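Local coordinates for putative methyl-accepting chemotaxis signal transduction protein (Campylobacter jejuni subsp. jejuni serotype O:2, PDB 4XMR) that binds isoleucine in a tandem PAS sensory domain and probably relays the amino-acid signal across the membrane for chemotaxis, at residues T28-R33 against T231-Y236; A78-L83 against V90-K95; Q138-Y143 against G158-S163; E164-L169 against K185-T190. One frame throughout, in Å; residues are numbered along the deposited sequence.

Interaction 1. Residues T28-R33 against T231-Y236; sequences TVEDFR and TKVFAY
Arg33 reaches from the long helix 9-48 to lie over Phe234, on the turn that closes the hairpin of strands 224-233 and 236-243. Its CG stands anti to the backbone N (chi1 -177°) and the chain runs extended as far as NE. CB and CG span the gap; CD is the first atom to land, 3.5 Å from the centroid of the Phe234 ring and 13° off its normal, a CH-pi contact. NE follows over the same face, 3.5 Å from Phe234 CE1. CZ sits 4.0 Å from the ring centroid, in cation-pi geometry, and the guanidinium and ring planes differ by 8°, a stack. NH1 lies nearest Phe234 CG and NH2 nearest Phe234 CD1.

Deeper in, packing takes over. Val29 CG1 meets Val233 CG1 at 3.6 Å and Tyr236 CD2 at 3.7 Å, while Glu30 offers its CG to Val233 and Phe234; its OE2 is bonded to Gln26, one turn back. The type II' turn Val233-Tyr236 presents all three hydrophobic partners to the helix. Apolar packing and a flat cation-pi stack join the long helix to the hairpin of the second sheet, and near-parallel planes send Arg33's N-H bonds across the ring face, not into it.

Interaction 2. Residues A78-L83 against V90-K95; sequences ALNVYL and VLLSQK. With ILE (isoleucine), chain E.
Tyr82 and Leu92 face each other as a non-hydrogen-bonded pair in the antiparallel hairpin of strands 80-84 and 90-94; the segments 80-83 and 90-94 run at 160°. Backbone bonds come from the two flanking pairs: Val81 with Ser93, where Val81 N to Ser93 O is 2.9 Å, and Leu83 with Leu91, again bonded both ways. Beyond the regular ladder, a water joins Leu79 O to Lys95 N.

One side-chain hydrogen bond crosses the strands. Gln94 NE2 donates to Asn80 OD1 at 2.7 Å, with the acceptor in the Gln94 amide plane, the side chains side by side and their amide planes 29° apart. Asn80 ND2 is used elsewhere, by Asp160 and Asp133 of the ligand pocket.

Apolar contacts line the pocket side. In the Val90 conformer described (one of two), Tyr82 CB touches Val90 CG2 at 3.7 Å, and Leu92 CD1 lies 4.0 Å from Tyr82 CD1. One Tyr82 ring face receives the isoleucine ligand, its CD1 3.6 Å above the plane; Val90 CG2 approaches the same methyl at 3.8 Å. Tyr82 OH bonds to Asp160. The hairpin therefore offers the ligand's aliphatic chain an apolar surface, while Asn80 and Tyr82 hold the carboxylate that binds its amino group.

Interaction 3. Residues Q138-Y143 against G158-S163; sequences QYVITY and GVDIPS. With ILE (isoleucine), chain E.
Thr142 and Asp160 lie side by side on the pocket face of the sheet, and Thr142 OG1 donates a hydrogen bond to Asp160 OD1 at 2.7 Å, meeting it from above the carboxylate plane, 50° out. The other oxygen, OD2, accepts from the amino N of the bound isoleucine, also at 2.7 Å. With chi1 at -64°, Asp160 CG is carried toward both partners. Four bonds grip this carboxylate, counting those from Tyr82 and Asn80; such a setting would be expected to favour the charged form. Thr142 OG1 is also bonded to Tyr131 OH.

Backbone bonds pair Ile141 with Ile161 and Tyr143 with Val159, the straightest being Ile161 N to Ile141 O (2.9 Å, 174° at the hydrogen). At the end of the ladder Ser163 N reaches Tyr139 O at 3.0 Å from above the carbonyl plane.

Packing follows: Val140 CB lies 4.0 Å from Asp160 CB, and on the reverse face the Tyr143 and Ile161 side chains cross obliquely, Tyr143 CE1 3.8 Å from Ile161 CG1. That reverse face lies against helix 9-48 through Phe32 and Phe39, while strand 80-84 borders strand 152-162 on one side and strand 126-132 borders strand 139-149 on the other.

Interaction 4. Residues E164-L169 against K185-T190; sequences EDLQNL and KIFAAT
This is a helix-to-edge-strand contact at the junction between the two PAS-like modules of the sensory domain: helix 163-171, which follows the last strand of the ligand-binding sheet, docks on strand 186-189, an outermost strand of the second sheet within this chain. The short axes approach to 7.4 Å at an angle of 46°, and their CA atoms come nearest at Gln167 and Ala188.

Leu166 and Phe187 form the apolar half. Leu166 CD2 arrives at the edge of the Phe187 ring, near its plane, 3.7 Å from CE2, and the two side chains cross at about a right angle. Phe187 belongs to a classic beta bulge, in which it and Ala188 both face Leu179 of the adjacent strand; its ring also meets Tyr236. Leu166 also touches Phe32 of helix 9-48, so that this leucine lies between the long helix and the edge strand.

The polar half rests on Gln167, and its bonds hold for the one of two modelled conformers described. Its chain bends at chi2 (67°), placing CD back toward the strand, and Ala188 CB comes within 3.3 Å of OE1. The amide then pairs with both backbone polar groups of Ala189: Ala189 N donates to Gln167 OE1 at 2.9 Å, in the carbonyl plane and on a lone pair, and Gln167 NE2 returns a bond to Ala189 O at 3.2 Å.

In the fold
Interactions 2 and 3 belong to one antiparallel sheet, share the isoleucine ligand and are mostly buried; each is a hairpin ladder, strands 80-84 and 152-162 lie next to each other between them, and buried polar side chains converge on Asp160. Interactions 1 and 4 instead dock helices on the second sheet. Interaction 4 is buried and uses a side-chain amide against an edge strand, whereas interaction 1 is partly buried, apolar inside and cation-pi at its exposed turn. Phe32 and Tyr236 link the two regions: Phe32 packs on Tyr143 and Ile161 of interaction 3 and on Leu169 of interaction 4, while Tyr236 touches Ile141, Leu166 and Phe187. Interaction 2, about 25 Å from interaction 1 between centres, makes no contact with it.

Interaction 1. Residues T28-R33 against T231-Y236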
loop_
_atom_site.group_PDB
_atom_site.type_symbol
_atom_site.label_atom_id
_atom_site.label_comp_id
_atom_site.label_asym_id
_atom_site.label_seq_id
_atom_site.Cartn_x
_atom_site.Cartn_y
_atom_site.Cartn_z
ATOM N N THR B 28 0.644 8.333 2.101
ATOM C CA THR B 28 1.534 7.193 2.296
ATOM C C THR B 28 1.509 6.752 3.750
ATOM O O THR B 28 1.386 5.559 4.055
ATOM C CB THR B 28 2.967 7.549 1.857
ATOM O OG1 THR B 28 2.956 7.906 0.474
ATOM C CG2 THR B 28 3.913 6.381 2.069
ATOM N N VAL B 29 1.609 7.705 4.661
ATOM C CA VAL B 29 1.560 7.411 6.081
ATOM C C VAL B 29 0.199 6.845 6.498
ATOM O O VAL B 29 0.122 5.864 7.240
ATOM C CB VAL B 29 1.885 8.672 6.899
ATOM C CG1 VAL B 29 1.695 8.422 8.383
ATOM C CG2 VAL B 29 3.306 9.140 6.602
ATOM N N GLU B 30 -0.870 7.464 6.009
ATOM C CA GLU B 30 -2.218 7.040 6.366
ATOM C C GLU B 30 -2.497 5.616 5.893
ATOM O O GLU B 30 -3.098 4.817 6.617
ATOM C CB GLU B 30 -3.251 7.987 5.751
ATOM C CG GLU B 30 -3.256 9.384 6.363
ATOM C CD GLU B 30 -4.126 10.360 5.595
ATOM O OE1 GLU B 30 -4.429 10.088 4.412
ATOM O OE2 GLU B 30 -4.493 11.405 6.170
ATOM N N ASP B 31 -2.081 5.308 4.670
ATOM C CA ASP B 31 -2.379 4.007 4.086
ATOM C C ASP B 31 -1.564 2.897 4.756
ATOM O O ASP B 31 -2.058 1.791 4.944
ATOM C CB ASP B 31 -2.143 4.031 2.572
ATOM C CG ASP B 31 -3.114 4.947 1.832
ATOM O OD1 ASP B 31 -4.102 5.422 2.443
ATOM O OD2 ASP B 31 -2.896 5.175 0.623
ATOM N N PHE B 32 -0.319 3.194 5.110
ATOM C CA PHE B 32 0.513 2.241 5.842
ATOM C C PHE B 32 -0.174 1.884 7.156
ATOM O O PHE B 32 -0.331 0.711 7.500
ATOM C CB PHE B 32 1.892 2.870 6.074
ATOM C CG PHE B 32 2.859 2.015 6.865
ATOM C CD1 PHE B 32 3.611 1.023 6.242
ATOM C CD2 PHE B 32 3.094 2.275 8.211
ATOM C CE1 PHE B 32 4.524 0.260 6.966
ATOM C CE2 PHE B 32 4.019 1.532 8.929
ATOM C CZ PHE B 32 4.728 0.522 8.303
ATOM N N ARG B 33 -0.617 2.897 7.888
ATOM C CA ARG B 33 -1.304 2.665 9.153
ATOM C C ARG B 33 -2.604 1.868 8.993
ATOM O O ARG B 33 -2.820 0.887 9.706
ATOM C CB ARG B 33 -1.587 4.010 9.824
ATOM C CG ARG B 33 -2.239 3.919 11.189
ATOM C CD ARG B 33 -2.427 5.339 11.714
ATOM N NE ARG B 33 -3.172 5.406 12.964
ATOM C CZ ARG B 33 -2.625 5.660 14.148
ATOM N NH1 ARG B 33 -1.320 5.886 14.245
ATOM N NH2 ARG B 33 -3.386 5.700 15.234
ATOM N N THR B 231 2.643 19.369 7.810
ATOM C CA THR B 231 1.341 19.051 8.363
ATOM C C THR B 231 1.452 17.880 9.325
ATOM O O THR B 231 2.319 17.008 9.175
ATOM C CB THR B 231 0.313 18.724 7.263
ATOM O OG1 THR B 231 -0.990 18.615 7.847
ATOM C CG2 THR B 231 0.666 17.419 6.531
ATOM N N LYS B 232 0.565 17.845 10.312
ATOM C CA LYS B 232 0.523 16.712 11.222
ATOM C C LYS B 232 -0.158 15.538 10.542
ATOM O O LYS B 232 -1.180 15.691 9.871
ATOM C CB LYS B 232 -0.229 17.079 12.497
ATOM C CG LYS B 232 0.464 18.127 13.347
ATOM C CD LYS B 232 1.897 17.734 13.682
ATOM C CE LYS B 232 1.954 16.473 14.530
ATOM N NZ LYS B 232 3.349 16.146 14.933
ATOM N N VAL B 233 0.429 14.360 10.706
ATOM C CA VAL B 233 -0.187 13.122 10.237
ATOM C C VAL B 233 -0.061 12.129 11.387
ATOM O O VAL B 233 1.020 11.577 11.625
ATOM C CB VAL B 233 0.479 12.554 8.969
ATOM C CG1 VAL B 233 -0.377 11.409 8.403
ATOM C CG2 VAL B 233 0.697 13.643 7.909
ATOM N N PHE B 234 -1.163 11.936 12.111
ATOM C CA PHE B 234 -1.126 11.271 13.405
ATOM C C PHE B 234 -0.028 11.900 14.279
ATOM O O PHE B 234 -0.010 13.128 14.454
ATOM C CB PHE B 234 -1.050 9.753 13.222
ATOM C CG PHE B 234 -2.230 9.206 12.462
ATOM C CD1 PHE B 234 -3.445 9.026 13.097
ATOM C CD2 PHE B 234 -2.147 8.958 11.107
ATOM C CE1 PHE B 234 -4.546 8.562 12.404
ATOM C CE2 PHE B 234 -3.245 8.479 10.406
ATOM C CZ PHE B 234 -4.443 8.289 11.058
ATOM N N ALA B 235 0.891 11.108 14.815
ATOM C CA ALA B 235 1.926 11.687 15.668
ATOM C C ALA B 235 3.097 12.271 14.880
ATOM O O ALA B 235 3.943 12.967 15.453
ATOM C CB ALA B 235 2.419 10.666 16.686
ATOM N N TYR B 236 3.140 11.997 13.574
ATOM C CA TYR B 236 4.244 12.444 12.726
ATOM C C TYR B 236 4.010 13.862 12.247
ATOM O O TYR B 236 2.879 14.346 12.201
ATOM C CB TYR B 236 4.385 11.579 11.456
ATOM C CG TYR B 236 4.737 10.123 11.615
ATOM C CD1 TYR B 236 6.017 9.722 11.972
ATOM C CD2 TYR B 236 3.794 9.144 11.336
ATOM C CE1 TYR B 236 6.337 8.380 12.093
ATOM C CE2 TYR B 236 4.099 7.808 11.448
ATOM C CZ TYR B 236 5.366 7.431 11.827
ATOM O OH TYR B 236 5.649 6.094 11.939
#

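Interaction 2. Residues A78-L83 against V90-K95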
loop_
_atom_site.group_PDB
_atom_site.type_symbol
_atom_site.label_atom_id
_atom_site.label_comp_id
_atom_site.label_asym_id
_atom_site.label_seq_id
_atom_site.Cartn_x
_atom_site.Cartn_y
_atom_site.Cartn_z
ATOM N N ALA B 78 5.454 -9.638 7.977
ATOM C CA ALA B 78 5.713 -8.924 9.228
ATOM C C ALA B 78 7.003 -9.438 9.877
ATOM O O ALA B 78 7.434 -10.562 9.613
ATOM C CB ALA B 78 4.536 -9.089 10.195
ATOM N N LEU B 79 7.609 -8.641 10.755
ATOM C CA LEU B 79 8.842 -9.074 11.404
ATOM C C LEU B 79 8.554 -10.067 12.534
ATOM O O LEU B 79 9.181 -11.117 12.616
ATOM C CB LEU B 79 9.619 -7.872 11.935
ATOM C CG LEU B 79 11.028 -8.223 12.402
ATOM C CD1 LEU B 79 11.887 -8.571 11.184
ATOM C CD2 LEU B 79 11.621 -7.072 13.204
ATOM N N ASN B 80 7.619 -9.715 13.411
ATOM C CA ASN B 80 7.208 -10.557 14.524
ATOM C C ASN B 80 5.693 -10.482 14.612
ATOM O O ASN B 80 5.106 -9.406 14.432
ATOM C CB ASN B 80 7.737 -10.019 15.863
ATOM C CG ASN B 80 9.246 -10.036 15.974
ATOM O OD1 ASN B 80 9.901 -11.058 15.763
ATOM N ND2 ASN B 80 9.799 -8.910 16.381
ATOM N N VAL B 81 5.057 -11.610 14.897
ATOM C CA VAL B 81 3.631 -11.651 15.194
ATOM C C VAL B 81 3.491 -12.525 16.429
ATOM O O VAL B 81 4.047 -13.621 16.457
ATOM C CB VAL B 81 2.814 -12.210 14.012
ATOM C CG1 VAL B 81 1.347 -12.316 14.378
ATOM C CG2 VAL B 81 2.988 -11.343 12.780
ATOM N N TYR B 82 2.777 -12.059 17.454
ATOM C CA TYR B 82 2.838 -12.725 18.744
ATOM C C TYR B 82 1.602 -12.523 19.593
ATOM O O TYR B 82 0.843 -11.564 19.406
ATOM C CB TYR B 82 4.083 -12.283 19.526
ATOM C CG TYR B 82 4.327 -10.797 19.543
ATOM C CD1 TYR B 82 5.052 -10.194 18.522
ATOM C CD2 TYR B 82 3.855 -9.994 20.581
ATOM C CE1 TYR B 82 5.297 -8.830 18.525
ATOM C CE2 TYR B 82 4.097 -8.629 20.598
ATOM C CZ TYR B 82 4.820 -8.056 19.567
ATOM O OH TYR B 82 5.060 -6.700 19.606
ATOM N N LEU B 83 1.420 -13.434 20.545
ATOM C CA LEU B 83 0.384 -13.313 21.559
ATOM C C LEU B 83 1.032 -13.315 22.935
ATOM O O LEU B 83 1.632 -14.312 23.344
ATOM C CB LEU B 83 -0.632 -14.453 21.438
ATOM C CG LEU B 83 -1.817 -14.412 22.413
ATOM C CD1 LEU B 83 -2.681 -13.171 22.197
ATOM C CD2 LEU B 83 -2.648 -15.698 22.320
ATOM N N VAL B 90 5.072 -15.381 26.025
ATOM C CA VAL B 90 4.618 -14.874 24.740
ATOM C C VAL B 90 4.813 -15.932 23.664
ATOM O O VAL B 90 5.872 -16.548 23.577
ATOM C CB VAL B 90 5.314 -13.546 24.374
ATOM C CG1 VAL B 90 6.816 -13.714 24.335
ATOM C CG2 VAL B 90 4.814 -13.030 23.044
ATOM N N LEU B 91 3.769 -16.168 22.875
ATOM C CA LEU B 91 3.857 -17.070 21.753
ATOM C C LEU B 91 4.322 -16.239 20.560
ATOM O O LEU B 91 3.590 -15.373 20.082
ATOM C CB LEU B 91 2.506 -17.712 21.483
ATOM C CG LEU B 91 2.489 -18.733 20.345
ATOM C CD1 LEU B 91 3.367 -19.941 20.677
ATOM C CD2 LEU B 91 1.071 -19.174 20.047
ATOM N N LEU B 92 5.538 -16.511 20.090
ATOM C CA LEU B 92 6.226 -15.647 19.131
ATOM C C LEU B 92 6.478 -16.319 17.789
ATOM O O LEU B 92 7.140 -17.355 17.727
ATOM C CB LEU B 92 7.556 -15.173 19.728
ATOM C CG LEU B 92 8.478 -14.348 18.825
ATOM C CD1 LEU B 92 7.798 -13.060 18.341
ATOM C CD2 LEU B 92 9.767 -14.030 19.558
ATOM N N SER B 93 5.928 -15.726 16.728
ATOM C CA SER B 93 6.222 -16.130 15.360
ATOM C C SER B 93 7.185 -15.117 14.730
ATOM O O SER B 93 6.867 -13.916 14.655
ATOM C CB SER B 93 4.940 -16.234 14.539
ATOM O OG SER B 93 5.213 -16.659 13.219
ATOM N N GLN B 94 8.356 -15.595 14.309
ATOM C CA GLN B 94 9.342 -14.771 13.612
ATOM C C GLN B 94 10.207 -15.646 12.687
ATOM O O GLN B 94 10.207 -16.870 12.826
ATOM C CB GLN B 94 10.207 -13.992 14.606
ATOM C CG GLN B 94 11.004 -14.869 15.555
ATOM C CD GLN B 94 12.004 -14.104 16.428
ATOM O OE1 GLN B 94 12.938 -14.696 16.954
ATOM N NE2 GLN B 94 11.805 -12.805 16.591
ATOM N N LYS B 95 10.935 -15.018 11.757
ATOM C CA LYS B 95 11.924 -15.703 10.902
ATOM C C LYS B 95 12.891 -16.552 11.723
ATOM O O LYS B 95 13.559 -16.038 12.623
ATOM C CB LYS B 95 12.722 -14.688 10.061
ATOM C CG LYS B 95 13.912 -15.274 9.259
ATOM C CD LYS B 95 14.794 -14.175 8.630
ATOM C CE LYS B 95 15.899 -14.759 7.743
ATOM N NZ LYS B 95 16.790 -13.718 7.144
HETATM N N ILE E . 8.795 -6.098 19.679
HETATM C CA ILE E . 8.281 -6.622 20.934
HETATM C C ILE E . 9.119 -6.046 22.066
HETATM O O ILE E . 8.673 -5.958 23.204
HETATM C CB ILE E . 8.280 -8.174 20.949
HETATM C CG1 ILE E . 7.430 -8.689 22.114
HETATM C CG2 ILE E . 9.696 -8.732 20.998
HETATM C CD1 ILE E . 7.144 -10.180 22.059
HETATM O OXT ILE E . 10.256 -5.623 21.840
HETATM O O HOH W 1 10.956 -12.339 11.095
#

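Interaction 3. Residues Q138-Y143 against G158-S163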
loop_
_atom_site.group_PDB
_atom_site.type_symbol
_atom_site.label_atom_id
_atom_site.label_comp_id
_atom_site.label_asym_id
_atom_site.label_seq_id
_atom_site.Cartn_x
_atom_site.Cartn_y
_atom_site.Cartn_z
ATOM N N GLN B 138 15.768 -4.573 15.324
ATOM C CA GLN B 138 15.428 -3.648 14.257
ATOM C C GLN B 138 14.388 -2.698 14.806
ATOM O O GLN B 138 13.602 -3.065 15.679
ATOM C CB GLN B 138 14.835 -4.384 13.063
ATOM C CG GLN B 138 15.784 -5.315 12.346
ATOM C CD GLN B 138 15.122 -5.942 11.146
ATOM O OE1 GLN B 138 14.384 -5.274 10.419
ATOM N NE2 GLN B 138 15.353 -7.231 10.944
ATOM N N TYR B 139 14.376 -1.474 14.293
ATOM C CA TYR B 139 13.348 -0.529 14.692
ATOM C C TYR B 139 12.015 -0.959 14.113
ATOM O O TYR B 139 11.904 -1.254 12.917
ATOM C CB TYR B 139 13.729 0.891 14.277
ATOM C CG TYR B 139 15.007 1.307 14.957
ATOM C CD1 TYR B 139 14.990 1.826 16.243
ATOM C CD2 TYR B 139 16.238 1.125 14.337
ATOM C CE1 TYR B 139 16.161 2.183 16.883
ATOM C CE2 TYR B 139 17.412 1.476 14.969
ATOM C CZ TYR B 139 17.366 2.007 16.241
ATOM O OH TYR B 139 18.532 2.357 16.873
ATOM N N VAL B 140 11.010 -1.032 14.979
ATOM C CA VAL B 140 9.690 -1.486 14.572
ATOM C C VAL B 140 8.602 -0.556 15.080
ATOM O O VAL B 140 8.772 0.166 16.074
ATOM C CB VAL B 140 9.373 -2.919 15.082
ATOM C CG1 VAL B 140 10.330 -3.938 14.481
ATOM C CG2 VAL B 140 9.422 -2.960 16.605
ATOM N N ILE B 141 7.485 -0.576 14.368
ATOM C CA ILE B 141 6.243 -0.030 14.870
ATOM C C ILE B 141 5.373 -1.226 15.210
ATOM O O ILE B 141 5.239 -2.166 14.400
ATOM C CB ILE B 141 5.541 0.811 13.801
ATOM C CG1 ILE B 141 6.380 2.058 13.491
ATOM C CG2 ILE B 141 4.124 1.183 14.250
ATOM C CD1 ILE B 141 6.038 2.704 12.156
ATOM N N THR B 142 4.810 -1.213 16.415
ATOM C CA THR B 142 3.978 -2.312 16.891
ATOM C C THR B 142 2.507 -1.923 16.911
ATOM O O THR B 142 2.144 -0.835 17.384
ATOM C CB THR B 142 4.411 -2.759 18.301
ATOM O OG1 THR B 142 5.745 -3.267 18.240
ATOM C CG2 THR B 142 3.493 -3.850 18.843
ATOM N N TYR B 143 1.676 -2.811 16.366
ATOM C CA TYR B 143 0.236 -2.683 16.418
ATOM C C TYR B 143 -0.220 -3.733 17.401
ATOM O O TYR B 143 0.081 -4.915 17.216
ATOM C CB TYR B 143 -0.361 -2.937 15.032
ATOM C CG TYR B 143 0.203 -1.982 14.008
ATOM C CD1 TYR B 143 1.426 -2.233 13.398
ATOM C CD2 TYR B 143 -0.459 -0.808 13.684
ATOM C CE1 TYR B 143 1.970 -1.351 12.489
ATOM C CE2 TYR B 143 0.088 0.093 12.767
ATOM C CZ TYR B 143 1.302 -0.192 12.177
ATOM O OH TYR B 143 1.869 0.652 11.254
ATOM N N GLY B 158 0.309 -8.777 19.256
ATOM C CA GLY B 158 1.196 -7.761 18.729
ATOM C C GLY B 158 1.692 -8.119 17.341
ATOM O O GLY B 158 1.946 -9.298 17.031
ATOM N N VAL B 159 1.803 -7.093 16.504
ATOM C CA VAL B 159 2.337 -7.211 15.153
ATOM C C VAL B 159 3.431 -6.162 14.981
ATOM O O VAL B 159 3.160 -4.964 15.142
ATOM C CB VAL B 159 1.226 -7.000 14.099
ATOM C CG1 VAL B 159 1.815 -6.979 12.691
ATOM C CG2 VAL B 159 0.141 -8.071 14.237
ATOM N N ASP B 160 4.652 -6.601 14.679
ATOM C CA ASP B 160 5.768 -5.681 14.495
ATOM C C ASP B 160 6.074 -5.535 13.016
ATOM O O ASP B 160 6.364 -6.529 12.326
ATOM C CB ASP B 160 7.055 -6.176 15.174
ATOM C CG ASP B 160 6.955 -6.275 16.686
ATOM O OD1 ASP B 160 6.007 -5.740 17.292
ATOM O OD2 ASP B 160 7.865 -6.903 17.267
ATOM N N ILE B 161 6.010 -4.299 12.533
ATOM C CA ILE B 161 6.391 -3.975 11.164
ATOM C C ILE B 161 7.642 -3.083 11.231
ATOM O O ILE B 161 7.647 -2.098 11.955
ATOM C CB ILE B 161 5.243 -3.229 10.427
ATOM C CG1 ILE B 161 3.901 -3.987 10.545
ATOM C CG2 ILE B 161 5.638 -2.927 8.979
ATOM C CD1 ILE B 161 3.898 -5.378 9.937
ATOM N N PRO B 162 8.712 -3.432 10.500
ATOM C CA PRO B 162 9.904 -2.576 10.559
ATOM C C PRO B 162 9.578 -1.150 10.132
ATOM O O PRO B 162 8.898 -0.946 9.120
ATOM C CB PRO B 162 10.854 -3.216 9.539
ATOM C CG PRO B 162 10.421 -4.652 9.486
ATOM C CD PRO B 162 8.913 -4.591 9.616
ATOM N N SER B 163 10.027 -0.173 10.911
ATOM C CA SER B 163 9.811 1.216 10.540
ATOM C C SER B 163 10.500 1.537 9.209
ATOM O O SER B 163 10.078 2.446 8.490
ATOM C CB SER B 163 10.233 2.172 11.660
ATOM O OG SER B 163 11.531 1.888 12.126
HETATM N N ILE E . 8.795 -6.098 19.679
HETATM C CA ILE E . 8.281 -6.622 20.934
HETATM C C ILE E . 9.119 -6.046 22.066
HETATM O O ILE E . 8.673 -5.958 23.204
HETATM C CB ILE E . 8.280 -8.174 20.949
HETATM C CG1 ILE E . 7.430 -8.689 22.114
HETATM C CG2 ILE E . 9.696 -8.732 20.998
HETATM C CD1 ILE E . 7.144 -10.180 22.059
HETATM O OXT ILE E . 10.256 -5.623 21.840
#

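Interaction 4. Residues E164-L169 against K185-T190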
loop_
_atom_site.group_PDB
_atom_site.type_symbol
_atom_site.label_atom_id
_atom_site.label_comp_id
_atom_site.label_asym_id
_atom_site.label_seq_id
_atom_site.Cartn_x
_atom_site.Cartn_y
_atom_site.Cartn_z
ATOM N N GLU B 164 11.527 0.765 8.869
ATOM C CA GLU B 164 12.191 0.890 7.580
ATOM C C GLU B 164 11.226 0.687 6.405
ATOM O O GLU B 164 11.432 1.254 5.333
ATOM C CB GLU B 164 13.379 -0.075 7.497
ATOM C CG GLU B 164 14.278 0.154 6.297
ATOM C CD GLU B 164 15.499 -0.745 6.297
ATOM O OE1 GLU B 164 15.640 -1.573 7.220
ATOM O OE2 GLU B 164 16.318 -0.615 5.369
ATOM N N ASP B 165 10.156 -0.083 6.613
ATOM C CA ASP B 165 9.161 -0.243 5.561
ATOM C C ASP B 165 8.481 1.084 5.236
ATOM O O ASP B 165 8.235 1.393 4.071
ATOM C CB ASP B 165 8.086 -1.263 5.949
ATOM C CG ASP B 165 8.583 -2.681 5.943
ATOM O OD1 ASP B 165 9.765 -2.922 5.618
ATOM O OD2 ASP B 165 7.754 -3.561 6.258
ATOM N N LEU B 166 8.164 1.864 6.265
ATOM C CA LEU B 166 7.549 3.159 6.034
ATOM C C LEU B 166 8.575 4.131 5.438
ATOM O O LEU B 166 8.251 4.920 4.550
ATOM C CB LEU B 166 6.916 3.686 7.320
ATOM C CG LEU B 166 6.313 5.079 7.176
ATOM C CD1 LEU B 166 5.295 5.126 6.029
ATOM C CD2 LEU B 166 5.668 5.452 8.496
ATOM N N GLN B 167 9.822 4.084 5.909
ATOM C CA GLN B 167 10.865 4.924 5.310
ATOM C C GLN B 167 10.990 4.637 3.828
ATOM O O GLN B 167 11.058 5.554 3.008
ATOM C CB GLN B 167 12.230 4.728 5.985
ATOM C CG GLN B 167 13.461 4.953 5.062
ATOM C CD GLN B 167 13.647 6.398 4.583
ATOM O OE1 GLN B 167 13.308 7.345 5.274
ATOM N NE2 GLN B 167 14.204 6.557 3.395
ATOM N N ASN B 168 11.013 3.357 3.479
ATOM C CA ASN B 168 11.158 3.001 2.078
ATOM C C ASN B 168 10.006 3.514 1.213
ATOM O O ASN B 168 10.217 3.974 0.089
ATOM C CB ASN B 168 11.332 1.488 1.919
ATOM C CG ASN B 168 12.680 1.004 2.415
ATOM O OD1 ASN B 168 13.611 1.786 2.573
ATOM N ND2 ASN B 168 12.788 -0.294 2.656
ATOM N N LEU B 169 8.793 3.458 1.742
ATOM C CA LEU B 169 7.636 4.005 1.043
ATOM C C LEU B 169 7.765 5.515 0.841
ATOM O O LEU B 169 7.513 6.036 -0.246
ATOM C CB LEU B 169 6.368 3.712 1.825
ATOM C CG LEU B 169 5.916 2.261 1.725
ATOM C CD1 LEU B 169 4.867 1.939 2.780
ATOM C CD2 LEU B 169 5.346 2.003 0.338
ATOM N N LYS B 185 12.013 14.365 15.897
ATOM C CA LYS B 185 13.264 13.852 15.365
ATOM C C LYS B 185 13.019 13.305 13.969
ATOM O O LYS B 185 11.983 12.694 13.704
ATOM C CB LYS B 185 13.811 12.749 16.276
ATOM C CG LYS B 185 14.141 13.224 17.684
ATOM C CD LYS B 185 15.261 14.257 17.673
ATOM C CE LYS B 185 16.471 13.728 16.924
ATOM N NZ LYS B 185 17.699 14.535 17.158
ATOM N N ILE B 186 13.970 13.528 13.072
ATOM C CA ILE B 186 13.818 13.078 11.693
ATOM C C ILE B 186 13.629 11.554 11.661
ATOM O O ILE B 186 14.294 10.813 12.394
ATOM C CB ILE B 186 14.996 13.547 10.811
ATOM C CG1 ILE B 186 14.664 13.387 9.323
ATOM C CG2 ILE B 186 16.279 12.832 11.186
ATOM C CD1 ILE B 186 13.644 14.386 8.841
ATOM N N PHE B 187 12.693 11.098 10.831
ATOM C CA PHE B 187 12.249 9.708 10.846
ATOM C C PHE B 187 12.341 9.061 9.465
ATOM O O PHE B 187 12.786 7.921 9.336
ATOM C CB PHE B 187 10.820 9.632 11.402
ATOM C CG PHE B 187 10.191 8.268 11.301
ATOM C CD1 PHE B 187 10.360 7.337 12.309
ATOM C CD2 PHE B 187 9.399 7.936 10.213
ATOM C CE1 PHE B 187 9.771 6.086 12.223
ATOM C CE2 PHE B 187 8.808 6.693 10.114
ATOM C CZ PHE B 187 8.997 5.766 11.121
ATOM N N ALA B 188 11.913 9.785 8.436
ATOM C CA ALA B 188 11.946 9.284 7.061
ATOM C C ALA B 188 12.200 10.444 6.103
ATOM O O ALA B 188 11.854 11.581 6.415
ATOM C CB ALA B 188 10.634 8.593 6.698
ATOM N N ALA B 189 12.814 10.175 4.951
ATOM C CA ALA B 189 13.087 11.234 3.976
ATOM C C ALA B 189 13.276 10.692 2.562
ATOM O O ALA B 189 13.828 9.608 2.375
ATOM C CB ALA B 189 14.315 12.039 4.404
ATOM N N THR B 190 12.820 11.451 1.572
ATOM C CA THR B 190 13.053 11.134 0.167
ATOM C C THR B 190 14.536 11.239 -0.158
ATOM O O THR B 190 15.117 10.371 -0.823
ATOM C CB THR B 190 12.279 12.091 -0.722
ATOM O OG1 THR B 190 10.886 11.962 -0.422
ATOM C CG2 THR B 190 12.516 11.778 -2.191
#